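PDB 2BE3: GTP pyrophosphokinase from Streptococcus pneumoniae, which probably transfers a pyrophosphate group from ATP to GTP or GDP to make the alarmone (p)ppGpp, as in its RelA/SpoT relatives. Local coordinates for residues V124-T129 / A141-R146. Sequence-based numbering, arbitrary orientation.
Sequences VVVEYT and AEIQIR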
loop_
_atom_site.group_PDB
_atom_site.type_symbol
_atom_site.label_atom_id
_atom_site.label_comp_id
_atom_site.label_asym_id
_atom_site.label_seq_id
_atom_site.Cartn_x
_atom_site.Cartn_y
_atom_site.Cartn_z
ATOM N N VAL A 124 1.536 19.385 -1.868
ATOM C CA VAL A 124 2.661 18.842 -1.174
ATOM C C VAL A 124 3.404 17.837 -2.047
ATOM O O VAL A 124 2.813 16.854 -2.509
ATOM C CB VAL A 124 2.396 18.541 0.362
ATOM C CG1 VAL A 124 0.992 18.789 0.778
ATOM C CG2 VAL A 124 3.075 17.278 0.914
ATOM N N VAL A 125 4.671 18.151 -2.337
ATOM C CA VAL A 125 5.529 17.266 -3.119
ATOM C C VAL A 125 6.368 16.407 -2.188
ATOM O O VAL A 125 6.971 16.925 -1.263
ATOM C CB VAL A 125 6.424 18.047 -4.105
ATOM C CG1 VAL A 125 7.269 17.078 -4.949
ATOM C CG2 VAL A 125 5.548 18.964 -5.022
ATOM N N VAL A 126 6.364 15.092 -2.389
ATOM C CA VAL A 126 7.010 14.198 -1.434
ATOM C C VAL A 126 7.965 13.269 -2.157
ATOM O O VAL A 126 7.783 13.001 -3.341
ATOM C CB VAL A 126 6.010 13.353 -0.554
ATOM C CG1 VAL A 126 4.987 14.257 0.254
ATOM C CG2 VAL A 126 5.279 12.294 -1.374
ATOM N N GLU A 127 9.000 12.826 -1.456
ATOM C CA GLU A 127 9.773 11.688 -1.907
ATOM C C GLU A 127 9.132 10.460 -1.301
ATOM O O GLU A 127 8.841 10.426 -0.098
ATOM C CB GLU A 127 11.216 11.788 -1.480
ATOM C CG GLU A 127 11.983 12.623 -2.396
ATOM C CD GLU A 127 13.379 12.925 -1.903
ATOM O OE1 GLU A 127 13.827 12.336 -0.872
ATOM O OE2 GLU A 127 14.028 13.762 -2.577
ATOM N N TYR A 128 8.874 9.479 -2.165
ATOM C CA TYR A 128 8.223 8.237 -1.777
ATOM C C TYR A 128 9.031 7.095 -2.387
ATOM O O TYR A 128 9.347 7.102 -3.580
ATOM C CB TYR A 128 6.753 8.230 -2.236
ATOM C CG TYR A 128 5.962 7.050 -1.722
ATOM C CD1 TYR A 128 5.481 7.031 -0.408
ATOM C CD2 TYR A 128 5.719 5.930 -2.542
ATOM C CE1 TYR A 128 4.770 5.945 0.079
ATOM C CE2 TYR A 128 5.030 4.824 -2.056
ATOM C CZ TYR A 128 4.547 4.841 -0.748
ATOM O OH TYR A 128 3.845 3.757 -0.256
ATOM N N THR A 129 9.400 6.133 -1.553
ATOM C CA THR A 129 10.148 4.961 -2.010
ATOM C C THR A 129 9.231 3.746 -2.138
ATOM O O THR A 129 8.498 3.402 -1.208
ATOM C CB THR A 129 11.311 4.664 -1.053
ATOM O OG1 THR A 129 12.146 5.813 -1.057
ATOM C CG2 THR A 129 12.155 3.423 -1.518
ATOM N N ALA A 141 6.210 12.196 -5.763
ATOM C CA ALA A 141 4.729 12.242 -5.911
ATOM C C ALA A 141 4.190 13.607 -5.459
ATOM O O ALA A 141 4.745 14.245 -4.551
ATOM C CB ALA A 141 4.078 11.115 -5.139
ATOM N N GLU A 142 3.140 14.081 -6.109
ATOM C CA GLU A 142 2.523 15.324 -5.712
ATOM C C GLU A 142 1.152 15.041 -5.086
ATOM O O GLU A 142 0.285 14.446 -5.742
ATOM C CB GLU A 142 2.402 16.225 -6.913
ATOM C CG GLU A 142 1.906 17.629 -6.631
ATOM C CD GLU A 142 1.139 18.185 -7.818
ATOM O OE1 GLU A 142 0.084 17.573 -8.216
ATOM O OE2 GLU A 142 1.607 19.217 -8.359
ATOM N N ILE A 143 0.988 15.378 -3.802
ATOM C CA ILE A 143 -0.309 15.289 -3.149
ATOM C C ILE A 143 -0.936 16.682 -3.083
ATOM O O ILE A 143 -0.381 17.596 -2.461
ATOM C CB ILE A 143 -0.220 14.694 -1.733
ATOM C CG1 ILE A 143 0.507 13.327 -1.757
ATOM C CG2 ILE A 143 -1.646 14.606 -1.107
ATOM C CD1 ILE A 143 0.941 12.834 -0.391
ATOM N N GLN A 144 -2.073 16.855 -3.753
ATOM C CA GLN A 144 -2.825 18.094 -3.655
ATOM C C GLN A 144 -3.981 17.988 -2.661
ATOM O O GLN A 144 -4.634 16.939 -2.545
ATOM C CB GLN A 144 -3.340 18.477 -5.021
ATOM C CG GLN A 144 -2.252 19.066 -5.887
ATOM C CD GLN A 144 -2.825 19.765 -7.067
ATOM O OE1 GLN A 144 -3.748 20.555 -6.932
ATOM N NE2 GLN A 144 -2.312 19.464 -8.241
ATOM N N ILE A 145 -4.227 19.056 -1.920
ATOM C CA ILE A 145 -5.287 19.020 -0.944
ATOM C C ILE A 145 -6.266 20.112 -1.293
ATOM O O ILE A 145 -5.881 21.256 -1.452
ATOM C CB ILE A 145 -4.750 19.168 0.522
ATOM C CG1 ILE A 145 -3.765 18.051 0.834
ATOM C CG2 ILE A 145 -5.893 18.982 1.526
ATOM C CD1 ILE A 145 -2.679 18.482 1.661
ATOM N N ARG A 146 -7.538 19.771 -1.389
ATOM C CA ARG A 146 -8.510 20.704 -1.902
ATOM C C ARG A 146 -9.828 20.576 -1.165
ATOM O O ARG A 146 -10.161 19.477 -0.718
ATOM C CB ARG A 146 -8.796 20.331 -3.361
ATOM C CG ARG A 146 -7.687 20.636 -4.285
ATOM C CD ARG A 146 -8.003 20.104 -5.641
ATOM N NE ARG A 146 -6.901 20.482 -6.519
ATOM C CZ ARG A 146 -6.896 20.317 -7.835
ATOM N NH1 ARG A 146 -7.952 19.805 -8.463
ATOM N NH2 ARG A 146 -5.832 20.694 -8.518
#
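V124 and I145 meet methyl to methyl on the apolar face of two antiparallel strands, V124 CG1 lying 3.8 Å from I145 CD1 as the two side chains cross at a slant. I145 carries CG1 anti to its carbonyl carbon (chi1 -59°), and CD1 reaches back from there to V124. Further along this face V126 turns CG2 to the CB of A141, 4.1 Å away, while its CG1 lies a looser 4.3 Å from I143 CD1. I104 of strand 102-109 touches both V124 and V126, while helix 89-97 packs on I143 through L96 and on I145 through V89, V92 and V93. On the reverse face V125 and E142 form the non-hydrogen-bonded pair, where V125 CG2 lies 4.2 Å from the aliphatic CG of E142, the two side chains running at a slant to each other. Q144 NE2 donates to E142 OE1 over 3.1 Å, from above the carboxylate plane. Q144 OE1 in turn accepts a 2.6 Å bond from R146 NH2, so three alternate polar residues are linked along one strand. Between the faces, V124 with I143 and V126 with A141 each exchange two backbone N-H...O bonds, including V124 N to I143 O at 2.7 Å. This is the regular pairing of an antiparallel beta hairpin, here in the central mixed sheet of a RelA/SpoT-type, nucleotidyltransferase-like fold.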